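PDB 2XQ0: leukotriene A-4 hydrolase from Saccharomyces cerevisiae, which acts as a zinc-dependent aminopeptidase that preferentially cleaves di- and tripeptides and also has low epoxide hydrolase activity in vitro. Local coordinates for residues Val39-Ser44 and Glu172-Val177; Thr71-Val76 and Thr121-Ala126; Leu127-Ser132 and Pro140-Gln145; Gln134-Lys139 and Glu228-Lys233; Gly587-Val592 and Pro620-Leu625. All blocks are in the same frame, centred on the assembly; numbering follows the deposited sequence.

Contact 1 of 5, residues Val39-Ser44 and Glu172-Val177; sequences VSFEKS and ESPLPV
Val39 N donates to Glu172 O at 2.8 Å. The bond is nearly straight, with an angle of 169° at the hydrogen, and it arrives close to the line of the C=O. The backbone of Glu172 also bonds to Leu37, so strands 28-40 and 165-172 stay parallel neighbours up to this point. The chains then part, and side chains take over. Phe41 CG is anti to the carbonyl carbon (chi1 -64°), and the ring leads toward the loop of Ser173 to Leu175. Its rim meets Pro174, with CD2 3.9 Å from Pro174 CG. Ser173 OG lies near the ring plane, 3.5 Å from Phe41 CE2; this hydroxyl is hydrogen-bonded to Ser211. Leu175 CD1 approaches obliquely, 4.0 Å from Phe41 CZ. Within its own segment the ring has Val39 CG1 over one face, toward the rim. Pro140 touches the same ring from the neighbouring hairpin. An alanine in place of Phe41 would probably leave Pro174 and Leu175 without their aromatic partner and open a gap beside Pro140. The contact has one nearly straight backbone bond where the two parallel strands end; beyond it the segments are joined mainly by apolar contacts of one ring, with Ser173 OG at its edge.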
# COMPACT_ATOMS: atom_id res chain seq x y z
N VAL A 39 17.82 -14.52 12.51
CA VAL A 39 16.72 -15.16 11.81
C VAL A 39 16.88 -16.67 11.83
O VAL A 39 17.89 -17.19 11.36
CB VAL A 39 16.72 -14.74 10.33
CG1 VAL A 39 15.75 -15.60 9.54
CG2 VAL A 39 16.41 -13.24 10.20
N SER A 40 15.88 -17.37 12.34
CA SER A 40 15.91 -18.83 12.41
C SER A 40 14.77 -19.40 11.59
O SER A 40 13.63 -19.38 12.04
CB SER A 40 15.78 -19.32 13.85
OG SER A 40 15.68 -20.74 13.89
N PHE A 41 15.11 -19.92 10.41
CA PHE A 41 14.15 -20.60 9.53
C PHE A 41 13.70 -21.91 10.17
O PHE A 41 12.57 -22.34 9.99
CB PHE A 41 14.75 -20.85 8.14
CG PHE A 41 15.08 -19.58 7.39
CD1 PHE A 41 14.09 -18.90 6.69
CD2 PHE A 41 16.36 -19.06 7.41
CE1 PHE A 41 14.38 -17.72 6.02
CE2 PHE A 41 16.66 -17.88 6.75
CZ PHE A 41 15.67 -17.21 6.05
N GLU A 42 14.61 -22.52 10.91
CA GLU A 42 14.29 -23.74 11.65
C GLU A 42 13.11 -23.53 12.58
O GLU A 42 12.19 -24.35 12.62
CB GLU A 42 15.51 -24.21 12.45
CG GLU A 42 15.30 -25.54 13.14
CD GLU A 42 16.25 -25.74 14.30
OE1 GLU A 42 16.18 -26.80 14.96
OE2 GLU A 42 17.06 -24.82 14.56
N LYS A 43 13.13 -22.44 13.34
CA LYS A 43 12.09 -22.21 14.33
C LYS A 43 11.02 -21.26 13.82
O LYS A 43 10.00 -21.06 14.48
CB LYS A 43 12.71 -21.68 15.63
CG LYS A 43 13.59 -22.69 16.33
CD LYS A 43 14.32 -22.09 17.52
CE LYS A 43 14.90 -23.18 18.42
NZ LYS A 43 15.71 -24.17 17.65
N SER A 44 11.24 -20.70 12.64
CA SER A 44 10.44 -19.58 12.14
C SER A 44 10.27 -18.50 13.21
O SER A 44 9.16 -18.12 13.56
CB SER A 44 9.07 -20.06 11.63
OG SER A 44 9.24 -21.00 10.59
N GLU A 172 21.61 -11.50 11.64
CA GLU A 172 22.31 -12.74 11.33
C GLU A 172 21.33 -13.68 10.64
O GLU A 172 20.20 -13.84 11.10
CB GLU A 172 22.83 -13.36 12.62
CG GLU A 172 23.66 -14.61 12.41
CD GLU A 172 24.16 -15.18 13.71
OE1 GLU A 172 23.54 -14.91 14.76
OE2 GLU A 172 25.18 -15.91 13.69
N SER A 173 21.74 -14.27 9.53
CA SER A 173 20.90 -15.21 8.79
C SER A 173 21.77 -16.15 7.97
O SER A 173 22.84 -15.75 7.51
CB SER A 173 19.95 -14.46 7.85
OG SER A 173 19.08 -15.35 7.17
N PRO A 174 21.32 -17.40 7.76
CA PRO A 174 22.09 -18.27 6.86
C PRO A 174 21.84 -17.96 5.39
O PRO A 174 22.42 -18.63 4.55
CB PRO A 174 21.58 -19.67 7.20
CG PRO A 174 20.20 -19.45 7.73
CD PRO A 174 20.23 -18.12 8.44
N LEU A 175 20.98 -16.98 5.10
CA LEU A 175 20.69 -16.54 3.73
C LEU A 175 20.75 -15.01 3.65
O LEU A 175 20.62 -14.34 4.67
CB LEU A 175 19.30 -17.02 3.30
CG LEU A 175 19.08 -18.54 3.15
CD1 LEU A 175 17.61 -18.89 3.03
CD2 LEU A 175 19.85 -19.07 1.95
N PRO A 176 20.96 -14.46 2.45
CA PRO A 176 20.97 -13.00 2.24
C PRO A 176 19.80 -12.24 2.91
O PRO A 176 18.68 -12.75 3.03
CB PRO A 176 20.90 -12.88 0.71
CG PRO A 176 21.71 -14.11 0.23
CD PRO A 176 21.37 -15.20 1.23
N VAL A 177 20.09 -11.04 3.38
CA VAL A 177 19.11 -10.21 4.07
C VAL A 177 19.07 -8.86 3.40
O VAL A 177 20.12 -8.29 3.07
CB VAL A 177 19.49 -9.96 5.56
CG1 VAL A 177 18.55 -8.94 6.22
CG2 VAL A 177 19.51 -11.26 6.35

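Contact 2 of 5, residues Thr71-Val76 and Thr121-Ala126; sequences TSYLDV and TDKCTA
Tyr73, with left-handed backbone angles (phi 53°, psi 40°), faces the type I turn from Thr121 to Cys124. Thr121 OG1 sits between its backbone N and carbonyl carbon and donates to Tyr73 O at 2.8 Å. The same oxygen takes Lys123 N as a donor at 3.2 Å, which makes an ST turn. A water donates to Tyr73 O and accepts from Thr121 N, so the carbonyl has two donors. The Tyr73 and Lys123 side chains pass at a slant. Lys123 CB stands over one face, 3.8 Å from the ring centroid, in a CH-pi contact. Lys123 CD is 3.7 Å from Tyr73 CE1. Lys123 O comes to 3.3 Å from Tyr73 CD2, while Thr125 CG2 meets Tyr73 CE2 at 4.1 Å. Arg93 adds a cation-pi contact to the ring. An alanine in place of Tyr73 would probably leave the Lys123 chain free to turn and take from Arg93 its aromatic partner. A second water links Ser72 OG to Thr125 OG1, and His150 also bonds Thr125 OG1. The polar bonds thus tie the turn to the backbone at Tyr73, and the aliphatic part of a lysine, rather than its charge, covers the ring.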
# COMPACT_ATOMS: atom_id res chain seq x y z
N THR A 71 3.56 -4.22 22.41
CA THR A 71 3.99 -5.52 21.93
C THR A 71 2.74 -6.25 21.51
O THR A 71 1.65 -5.89 21.95
CB THR A 71 4.71 -6.40 23.02
OG1 THR A 71 3.74 -6.94 23.93
CG2 THR A 71 5.74 -5.60 23.78
N SER A 72 2.91 -7.25 20.65
CA SER A 72 1.83 -8.15 20.27
C SER A 72 2.40 -9.54 19.99
O SER A 72 3.16 -9.74 19.03
CB SER A 72 1.10 -7.64 19.03
OG SER A 72 0.13 -8.60 18.65
N TYR A 73 2.03 -10.50 20.82
CA TYR A 73 2.52 -11.86 20.71
C TYR A 73 4.04 -11.94 20.66
O TYR A 73 4.60 -12.73 19.90
CB TYR A 73 1.95 -12.53 19.46
CG TYR A 73 0.45 -12.48 19.33
CD1 TYR A 73 -0.38 -13.10 20.27
CD2 TYR A 73 -0.14 -11.85 18.25
CE1 TYR A 73 -1.75 -13.06 20.13
CE2 TYR A 73 -1.51 -11.80 18.10
CZ TYR A 73 -2.31 -12.41 19.04
OH TYR A 73 -3.67 -12.36 18.87
N LEU A 74 4.71 -11.12 21.45
CA LEU A 74 6.16 -11.29 21.62
C LEU A 74 6.46 -12.06 22.90
O LEU A 74 5.68 -12.04 23.85
CB LEU A 74 6.89 -9.95 21.66
CG LEU A 74 6.92 -9.08 20.41
CD1 LEU A 74 7.57 -7.73 20.71
CD2 LEU A 74 7.66 -9.80 19.31
N ASP A 75 7.59 -12.75 22.89
CA ASP A 75 8.14 -13.36 24.09
C ASP A 75 9.23 -12.40 24.60
O ASP A 75 10.35 -12.43 24.11
CB ASP A 75 8.71 -14.74 23.74
CG ASP A 75 9.34 -15.44 24.91
OD1 ASP A 75 9.27 -14.94 26.05
OD2 ASP A 75 9.93 -16.53 24.68
N VAL A 76 8.90 -11.55 25.57
CA VAL A 76 9.89 -10.65 26.15
C VAL A 76 10.65 -11.37 27.27
O VAL A 76 10.05 -11.87 28.23
CB VAL A 76 9.25 -9.36 26.71
CG1 VAL A 76 10.31 -8.45 27.34
CG2 VAL A 76 8.51 -8.61 25.60
N THR A 121 6.98 -14.98 18.14
CA THR A 121 6.31 -16.25 18.44
C THR A 121 5.57 -16.77 17.21
O THR A 121 5.51 -16.10 16.17
CB THR A 121 5.34 -16.14 19.65
OG1 THR A 121 4.16 -15.42 19.27
CG2 THR A 121 6.01 -15.47 20.85
N ASP A 122 5.01 -17.96 17.34
CA ASP A 122 4.20 -18.55 16.28
C ASP A 122 3.00 -17.67 15.93
O ASP A 122 2.48 -17.75 14.82
CB ASP A 122 3.71 -19.95 16.69
CG ASP A 122 4.85 -20.92 16.96
OD1 ASP A 122 6.01 -20.57 16.67
OD2 ASP A 122 4.57 -22.03 17.45
N LYS A 123 2.54 -16.85 16.87
CA LYS A 123 1.40 -15.96 16.61
C LYS A 123 1.77 -14.61 15.97
O LYS A 123 0.89 -13.76 15.72
CB LYS A 123 0.59 -15.73 17.89
CG LYS A 123 -0.17 -16.96 18.38
CD LYS A 123 -1.48 -16.55 19.06
CE LYS A 123 -2.20 -17.73 19.70
NZ LYS A 123 -1.56 -18.15 20.98
N CYS A 124 3.06 -14.41 15.72
CA CYS A 124 3.56 -13.19 15.08
C CYS A 124 2.70 -12.80 13.89
O CYS A 124 2.41 -13.63 13.05
CB CYS A 124 4.99 -13.43 14.57
SG CYS A 124 5.76 -11.95 13.86
N THR A 125 2.28 -11.53 13.83
CA THR A 125 1.47 -11.05 12.71
C THR A 125 2.30 -10.23 11.72
O THR A 125 1.78 -9.72 10.72
CB THR A 125 0.29 -10.19 13.19
OG1 THR A 125 0.79 -9.02 13.87
CG2 THR A 125 -0.62 -10.99 14.14
N ALA A 126 3.59 -10.10 11.99
CA ALA A 126 4.45 -9.24 11.16
C ALA A 126 5.16 -9.99 10.01
O ALA A 126 5.59 -9.39 9.02
CB ALA A 126 5.45 -8.50 12.04
O HOH W 1 -0.57 -8.22 16.00
O HOH W 2 5.84 -12.18 17.41

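Contact 3 of 5, residues Leu127-Ser132 and Pro140-Gln145; sequences LQWLNS and PYVFSQ
Val142 CG2 sits over the centre of the six-membered ring of Trp129, 3.5 Å from its centroid, in a CH-pi contact. Val142 CG2 is anti to its own backbone N, and the two side chains lie side by side. Val142 CB is 3.4 Å from Trp129 CE3, so the indole is closely covered on that face. Leu127 extends this side of the sheet, with CD2 3.7 Å from Ser144 CB. On the other side are Gln128, Leu130, Tyr141 and Phe143. Gln128 and Phe143 run alongside each other, their amide and ring planes 69° apart. Gln128 OE1 is 3.2 Å from Phe143 CZ and is hydrogen-bonded to Ser270. The backbones join through two hydrogen-bonded pairs. In one, Gln128 N donates to Phe143 O at 3.0 Å, and Phe143 N returns a bond to Gln128 O. In the other, Leu130 N reaches Tyr141 O at 2.7 Å, almost straight, and Tyr141 N donates to Leu130 O. At the polar end, Ser132 OG touches Pro140 CD. Val142 and Ser144 bond onward to strand 209-211. This is an antiparallel beta hairpin at one edge of a four-stranded sheet, and its second strand runs directly into Gln145 of the substrate-binding site.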
# COMPACT_ATOMS: atom_id res chain seq x y z
N LEU A 127 5.24 -11.32 10.11
CA LEU A 127 6.11 -12.07 9.22
C LEU A 127 5.35 -13.14 8.45
O LEU A 127 4.38 -13.70 8.96
CB LEU A 127 7.25 -12.74 10.01
CG LEU A 127 8.19 -11.76 10.74
CD1 LEU A 127 9.07 -12.50 11.76
CD2 LEU A 127 9.04 -10.94 9.75
N GLN A 128 5.80 -13.40 7.24
CA GLN A 128 5.42 -14.64 6.57
C GLN A 128 6.68 -15.49 6.32
O GLN A 128 7.70 -14.97 5.84
CB GLN A 128 4.65 -14.41 5.26
CG GLN A 128 4.09 -15.76 4.70
CD GLN A 128 3.54 -15.68 3.28
OE1 GLN A 128 3.59 -14.63 2.64
NE2 GLN A 128 3.01 -16.79 2.79
N TRP A 129 6.61 -16.77 6.65
CA TRP A 129 7.74 -17.68 6.43
C TRP A 129 7.38 -18.67 5.35
O TRP A 129 6.29 -19.23 5.38
CB TRP A 129 8.07 -18.48 7.70
CG TRP A 129 8.44 -17.64 8.89
CD1 TRP A 129 7.59 -17.07 9.78
CD2 TRP A 129 9.76 -17.27 9.29
NE1 TRP A 129 8.31 -16.36 10.73
CE2 TRP A 129 9.64 -16.47 10.45
CE3 TRP A 129 11.04 -17.54 8.79
CZ2 TRP A 129 10.74 -15.94 11.11
CZ3 TRP A 129 12.14 -17.02 9.45
CH2 TRP A 129 11.98 -16.23 10.61
N LEU A 130 8.29 -18.87 4.40
CA LEU A 130 8.16 -19.93 3.42
C LEU A 130 9.30 -20.93 3.56
O LEU A 130 10.45 -20.55 3.74
CB LEU A 130 8.17 -19.35 2.00
CG LEU A 130 6.93 -18.55 1.61
CD1 LEU A 130 7.13 -17.08 1.90
CD2 LEU A 130 6.62 -18.74 0.14
N ASN A 131 8.97 -22.22 3.47
CA ASN A 131 10.00 -23.27 3.47
C ASN A 131 10.50 -23.63 2.07
O ASN A 131 9.95 -23.16 1.07
CB ASN A 131 9.49 -24.53 4.19
CG ASN A 131 8.26 -25.12 3.52
OD1 ASN A 131 8.21 -25.25 2.30
ND2 ASN A 131 7.27 -25.50 4.33
N SER A 132 11.55 -24.46 2.02
CA SER A 132 12.22 -24.89 0.77
C SER A 132 11.29 -25.30 -0.37
O SER A 132 11.59 -25.04 -1.54
CB SER A 132 13.17 -26.06 1.04
OG SER A 132 14.36 -25.66 1.71
N PRO A 140 14.26 -21.51 1.71
CA PRO A 140 13.27 -20.86 2.57
C PRO A 140 13.37 -19.34 2.47
O PRO A 140 14.35 -18.82 1.96
CB PRO A 140 13.66 -21.32 3.98
CG PRO A 140 15.11 -21.57 3.88
CD PRO A 140 15.34 -22.13 2.50
N TYR A 141 12.38 -18.63 3.01
CA TYR A 141 12.27 -17.20 2.78
C TYR A 141 11.37 -16.63 3.85
O TYR A 141 10.46 -17.31 4.33
CB TYR A 141 11.64 -16.97 1.40
CG TYR A 141 11.70 -15.55 0.84
CD1 TYR A 141 10.77 -14.58 1.23
CD2 TYR A 141 12.63 -15.20 -0.13
CE1 TYR A 141 10.79 -13.31 0.69
CE2 TYR A 141 12.66 -13.94 -0.67
CZ TYR A 141 11.74 -12.99 -0.25
OH TYR A 141 11.77 -11.73 -0.79
N VAL A 142 11.63 -15.39 4.23
CA VAL A 142 10.76 -14.71 5.17
C VAL A 142 10.75 -13.23 4.81
O VAL A 142 11.75 -12.70 4.32
CB VAL A 142 11.24 -14.90 6.60
CG1 VAL A 142 12.68 -14.36 6.73
CG2 VAL A 142 10.30 -14.23 7.63
N PHE A 143 9.62 -12.57 5.01
CA PHE A 143 9.56 -11.12 4.82
C PHE A 143 8.56 -10.53 5.78
O PHE A 143 7.65 -11.23 6.23
CB PHE A 143 9.19 -10.76 3.37
CG PHE A 143 7.80 -11.15 2.97
CD1 PHE A 143 6.73 -10.28 3.17
CD2 PHE A 143 7.55 -12.39 2.41
CE1 PHE A 143 5.44 -10.67 2.81
CE2 PHE A 143 6.28 -12.76 2.03
CZ PHE A 143 5.23 -11.91 2.23
N SER A 144 8.72 -9.25 6.09
CA SER A 144 7.81 -8.54 6.99
C SER A 144 6.86 -7.61 6.25
O SER A 144 7.05 -7.28 5.07
CB SER A 144 8.64 -7.70 7.96
OG SER A 144 9.28 -6.66 7.24
N GLN A 145 5.82 -7.20 6.96
CA GLN A 145 4.91 -6.16 6.50
C GLN A 145 4.34 -5.58 7.80
O GLN A 145 3.58 -6.26 8.49
CB GLN A 145 3.80 -6.74 5.63
CG GLN A 145 2.59 -5.81 5.48
CD GLN A 145 2.96 -4.50 4.83
OE1 GLN A 145 3.55 -4.48 3.75
NE2 GLN A 145 2.63 -3.39 5.49

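Contact 4 of 5, residues Gln134-Lys139 and Glu228-Lys233; sequences QTKGGK and EPFRLK
Lys136 loses the most surface here, much of it against Phe230. Lys136 CB stands 3.3 Å from Phe230 CE2, and Lys136 CG lies 3.6 Å from Phe230 CZ. The two side chains pass at a slant, with the lysine's methylene groups meeting the outer carbons of the ring. Behind the ring, the guanidinium of Arg231 has Phe230 CZ over its centre. Lys136 NZ is 4.4 Å from Arg231 NH1, a pair of like charges. Asp269 probably eases this, since it forms a salt bridge with Arg231 and a long, weak ion pair with Lys136.

Lys136 and Gly137 are the middle residues of a type I beta turn from Thr135 to Gly138, in the loop that connects strands 127-130 and 141-144. The turn packs on the first turn of helix 229-239.

Glu228 supplies the polar part. Gly137 N donates a weak bond to Glu228 OE2 at 3.5 Å. A water donates to both Glu228 OE2 and Thr135 OG1. The other carboxylate oxygen, OE1, accepts from a second water, to which Lys136 N gives a weak bond. Glu228 OE1 also forms a salt bridge with Arg231 NH2, 3.5 Å away.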
# COMPACT_ATOMS: atom_id res chain seq x y z
N GLN A 134 8.15 -24.35 -0.87
CA GLN A 134 7.14 -23.35 -1.21
C GLN A 134 7.62 -22.28 -2.19
O GLN A 134 6.80 -21.67 -2.88
CB GLN A 134 6.63 -22.66 0.05
CG GLN A 134 5.72 -23.51 0.91
CD GLN A 134 5.43 -22.84 2.24
OE1 GLN A 134 4.28 -22.53 2.56
NE2 GLN A 134 6.47 -22.58 3.01
N THR A 135 8.93 -22.06 -2.23
CA THR A 135 9.49 -21.02 -3.09
C THR A 135 9.88 -21.59 -4.44
O THR A 135 10.32 -22.74 -4.53
CB THR A 135 10.75 -20.38 -2.46
OG1 THR A 135 11.80 -21.36 -2.37
CG2 THR A 135 10.43 -19.81 -1.06
N LYS A 136 9.71 -20.78 -5.48
CA LYS A 136 10.07 -21.20 -6.83
C LYS A 136 11.52 -21.66 -6.87
O LYS A 136 11.86 -22.61 -7.57
CB LYS A 136 9.86 -20.05 -7.82
CG LYS A 136 8.47 -19.43 -7.80
CD LYS A 136 7.43 -20.38 -8.36
CE LYS A 136 6.15 -19.64 -8.72
NZ LYS A 136 6.39 -18.61 -9.77
N GLY A 137 12.37 -20.97 -6.12
CA GLY A 137 13.81 -21.15 -6.19
C GLY A 137 14.43 -22.18 -5.27
O GLY A 137 15.64 -22.37 -5.29
N GLY A 138 13.62 -22.83 -4.43
CA GLY A 138 14.10 -23.98 -3.67
C GLY A 138 14.65 -23.76 -2.27
O GLY A 138 15.04 -24.71 -1.60
N LYS A 139 14.69 -22.51 -1.81
CA LYS A 139 15.18 -22.24 -0.45
C LYS A 139 14.11 -21.51 0.37
O LYS A 139 13.16 -20.98 -0.19
CB LYS A 139 16.48 -21.44 -0.50
CG LYS A 139 17.64 -22.19 -1.16
CD LYS A 139 18.93 -21.37 -1.10
CE LYS A 139 20.01 -21.94 -2.01
NZ LYS A 139 21.20 -21.04 -2.07
N GLU A 228 14.58 -13.37 -6.41
CA GLU A 228 15.09 -14.73 -6.60
C GLU A 228 15.82 -14.83 -7.93
O GLU A 228 15.35 -14.28 -8.95
CB GLU A 228 13.95 -15.74 -6.49
CG GLU A 228 13.28 -15.80 -5.11
CD GLU A 228 11.96 -16.57 -5.11
OE1 GLU A 228 10.90 -15.94 -5.36
OE2 GLU A 228 11.98 -17.79 -4.84
N PRO A 229 16.97 -15.52 -7.95
CA PRO A 229 17.77 -15.62 -9.18
C PRO A 229 16.95 -15.91 -10.44
O PRO A 229 17.20 -15.30 -11.48
CB PRO A 229 18.74 -16.76 -8.87
CG PRO A 229 18.91 -16.69 -7.35
CD PRO A 229 17.55 -16.28 -6.83
N PHE A 230 15.97 -16.81 -10.36
CA PHE A 230 15.26 -17.24 -11.57
C PHE A 230 14.54 -16.09 -12.26
O PHE A 230 14.31 -16.12 -13.48
CB PHE A 230 14.29 -18.39 -11.27
CG PHE A 230 12.99 -17.95 -10.67
CD1 PHE A 230 11.91 -17.64 -11.50
CD2 PHE A 230 12.83 -17.85 -9.30
CE1 PHE A 230 10.70 -17.23 -10.95
CE2 PHE A 230 11.62 -17.44 -8.75
CZ PHE A 230 10.56 -17.12 -9.57
N ARG A 231 14.21 -15.07 -11.48
CA ARG A 231 13.41 -13.95 -11.97
C ARG A 231 14.25 -12.67 -12.12
O ARG A 231 13.75 -11.64 -12.59
CB ARG A 231 12.27 -13.70 -10.98
CG ARG A 231 11.37 -12.53 -11.32
CD ARG A 231 9.95 -12.82 -10.90
NE ARG A 231 9.87 -13.21 -9.50
CZ ARG A 231 8.93 -14.01 -9.02
NH1 ARG A 231 7.99 -14.51 -9.82
NH2 ARG A 231 8.92 -14.31 -7.73
N LEU A 232 15.51 -12.75 -11.72
CA LEU A 232 16.37 -11.56 -11.64
C LEU A 232 16.46 -10.75 -12.93
O LEU A 232 16.23 -9.54 -12.93
CB LEU A 232 17.76 -11.94 -11.13
CG LEU A 232 18.74 -10.76 -11.02
CD1 LEU A 232 18.35 -9.84 -9.87
CD2 LEU A 232 20.16 -11.27 -10.84
N LYS A 233 16.79 -11.39 -14.04
CA LYS A 233 16.94 -10.64 -15.27
C LYS A 233 15.61 -10.10 -15.80
O LYS A 233 15.57 -9.03 -16.37
CB LYS A 233 17.68 -11.46 -16.33
CG LYS A 233 19.13 -11.70 -15.97
CD LYS A 233 19.96 -10.41 -16.06
CE LYS A 233 21.18 -10.46 -15.14
NZ LYS A 233 22.05 -9.27 -15.36
O HOH W 3 13.98 -19.61 -3.45
O HOH W 4 8.36 -17.67 -5.23

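Contact 5 of 5, residues Gly587-Val592 and Pro620-Leu625; sequences GRMKFV and PICKAL
Cys622 SG is anti to its backbone N (chi1 177°), which turns it toward Val592. Val592 CG1 is likewise anti to the backbone N (chi1 170°). The two meet with CG1 3.3 Å from Cys622 SG, a tight fit, and Val592 CB is 3.8 Å from the same sulfur. Gly587 O is a second neighbour of Cys622 SG, at 3.9 Å. Met589 comes in beside it. Its CG rests against Cys622, 3.7 Å from CB. With chi2 near 180° the chain runs on extended to SD, which is 4.0 Å from Ile621 CG2. Met589 and Ile621 pass each other at a slant. Leu625, one helical turn on from Ile621, lies further off, its CD1 4.3 Å from Met589 SD.

The side-chain contacts are apolar, and the polar backbone is served within each helix. Arg588 takes the N-cap position of helix 589-600, and its carbonyl accepts from both Phe591 N and Val592 N. On the other side, Leu625 N donates to Ile621 O.

Met589 also borders the substrate site. Its backbone bonds to Pro272, its side chain touches Tyr273, and that side chain is about 7 Å from the bound bestatin. Pro272 and Tyr273 belong to the substrate-binding site. The contact is helix-to-helix packing between the first turns of helices 589-600 and 620-629, in the helical C-terminal region of this M1 aminopeptidase, where that region borders the substrate pocket.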
# COMPACT_ATOMS: atom_id res chain seq x y z
N GLY A 587 -0.68 -14.33 -5.12
CA GLY A 587 -1.01 -14.10 -3.72
C GLY A 587 -1.45 -12.68 -3.42
O GLY A 587 -1.90 -12.37 -2.31
N ARG A 588 -1.31 -11.79 -4.40
CA ARG A 588 -1.71 -10.39 -4.22
C ARG A 588 -3.20 -10.29 -3.90
O ARG A 588 -4.03 -10.74 -4.68
CB ARG A 588 -1.38 -9.58 -5.47
CG ARG A 588 -1.61 -8.09 -5.31
CD ARG A 588 -1.04 -7.31 -6.49
NE ARG A 588 -1.29 -5.88 -6.36
CZ ARG A 588 -1.05 -4.99 -7.31
NH1 ARG A 588 -0.54 -5.37 -8.47
NH2 ARG A 588 -1.32 -3.71 -7.10
N MET A 589 -3.53 -9.70 -2.75
CA MET A 589 -4.92 -9.67 -2.29
C MET A 589 -5.88 -9.16 -3.35
O MET A 589 -6.95 -9.73 -3.57
CB MET A 589 -5.07 -8.86 -1.00
CG MET A 589 -4.77 -9.67 0.25
SD MET A 589 -5.05 -8.77 1.80
CE MET A 589 -3.78 -7.51 1.72
N LYS A 590 -5.48 -8.08 -4.02
CA LYS A 590 -6.35 -7.45 -5.02
C LYS A 590 -6.88 -8.44 -6.07
O LYS A 590 -7.95 -8.23 -6.63
CB LYS A 590 -5.64 -6.26 -5.69
CG LYS A 590 -5.14 -6.53 -7.10
CD LYS A 590 -4.40 -5.32 -7.71
CE LYS A 590 -5.35 -4.22 -8.15
NZ LYS A 590 -4.66 -3.24 -9.05
N PHE A 591 -6.13 -9.52 -6.34
CA PHE A 591 -6.58 -10.54 -7.30
C PHE A 591 -7.20 -11.75 -6.62
O PHE A 591 -8.24 -12.26 -7.05
CB PHE A 591 -5.44 -11.01 -8.21
CG PHE A 591 -4.73 -9.89 -8.92
CD1 PHE A 591 -5.44 -8.96 -9.65
CD2 PHE A 591 -3.34 -9.78 -8.85
CE1 PHE A 591 -4.78 -7.93 -10.30
CE2 PHE A 591 -2.68 -8.75 -9.50
CZ PHE A 591 -3.40 -7.83 -10.22
N VAL A 592 -6.54 -12.20 -5.55
CA VAL A 592 -6.94 -13.38 -4.79
C VAL A 592 -8.34 -13.27 -4.17
O VAL A 592 -9.18 -14.15 -4.38
CB VAL A 592 -5.90 -13.70 -3.70
CG1 VAL A 592 -6.41 -14.78 -2.74
CG2 VAL A 592 -4.59 -14.13 -4.34
N PRO A 620 -0.61 -14.79 5.64
CA PRO A 620 -1.60 -14.91 6.73
C PRO A 620 -2.82 -13.99 6.56
O PRO A 620 -3.95 -14.42 6.81
CB PRO A 620 -0.81 -14.48 7.96
CG PRO A 620 0.57 -14.91 7.66
CD PRO A 620 0.76 -14.74 6.17
N ILE A 621 -2.57 -12.74 6.16
CA ILE A 621 -3.64 -11.76 5.99
C ILE A 621 -4.59 -12.18 4.89
O ILE A 621 -5.81 -12.25 5.09
CB ILE A 621 -3.08 -10.38 5.60
CG1 ILE A 621 -1.87 -10.02 6.46
CG2 ILE A 621 -4.17 -9.34 5.71
CD1 ILE A 621 -2.20 -9.58 7.86
N CYS A 622 -4.03 -12.45 3.71
CA CYS A 622 -4.83 -12.91 2.58
C CYS A 622 -5.58 -14.22 2.88
O CYS A 622 -6.71 -14.39 2.45
CB CYS A 622 -3.94 -13.05 1.35
SG CYS A 622 -4.79 -13.69 -0.09
N LYS A 623 -4.96 -15.13 3.63
CA LYS A 623 -5.65 -16.36 4.02
C LYS A 623 -6.84 -16.05 4.93
O LYS A 623 -7.92 -16.63 4.79
CB LYS A 623 -4.71 -17.37 4.69
CG LYS A 623 -5.35 -18.74 4.96
CD LYS A 623 -4.39 -19.69 5.68
CE LYS A 623 -5.12 -20.94 6.18
NZ LYS A 623 -4.32 -21.73 7.18
N ALA A 624 -6.63 -15.11 5.86
CA ALA A 624 -7.66 -14.72 6.81
C ALA A 624 -8.89 -14.19 6.09
O ALA A 624 -10.02 -14.62 6.34
CB ALA A 624 -7.11 -13.66 7.76
N LEU A 625 -8.67 -13.26 5.19
CA LEU A 625 -9.78 -12.59 4.54
C LEU A 625 -10.49 -13.48 3.53
O LEU A 625 -11.70 -13.39 3.36
CB LEU A 625 -9.31 -11.28 3.94
CG LEU A 625 -9.00 -10.35 5.11
CD1 LEU A 625 -8.11 -9.18 4.73
CD2 LEU A 625 -10.31 -9.89 5.74

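How the contacts relate
Contact 1 closes the longest loop of the five, from the end of strand 28-40 to the end of strand 165-172. Contacts 2 and 3 are both nested inside it. Contact 2 links the start of strand 74-81 to the loop after strand 111-120. Contact 3 follows at once and closes the hairpin 127-130/141-144; a probable hydrogen bond, Ala126 O to Gln145 N, joins the two. Residues 134-139 form the hairpin's tip, so contact 4, which reaches on to helix 229-239, crosses both contact 3 and contact 1. Contact 5 comes later in series, within the C-terminal helices. It touches the hairpin where Pro620 packs on Gln128.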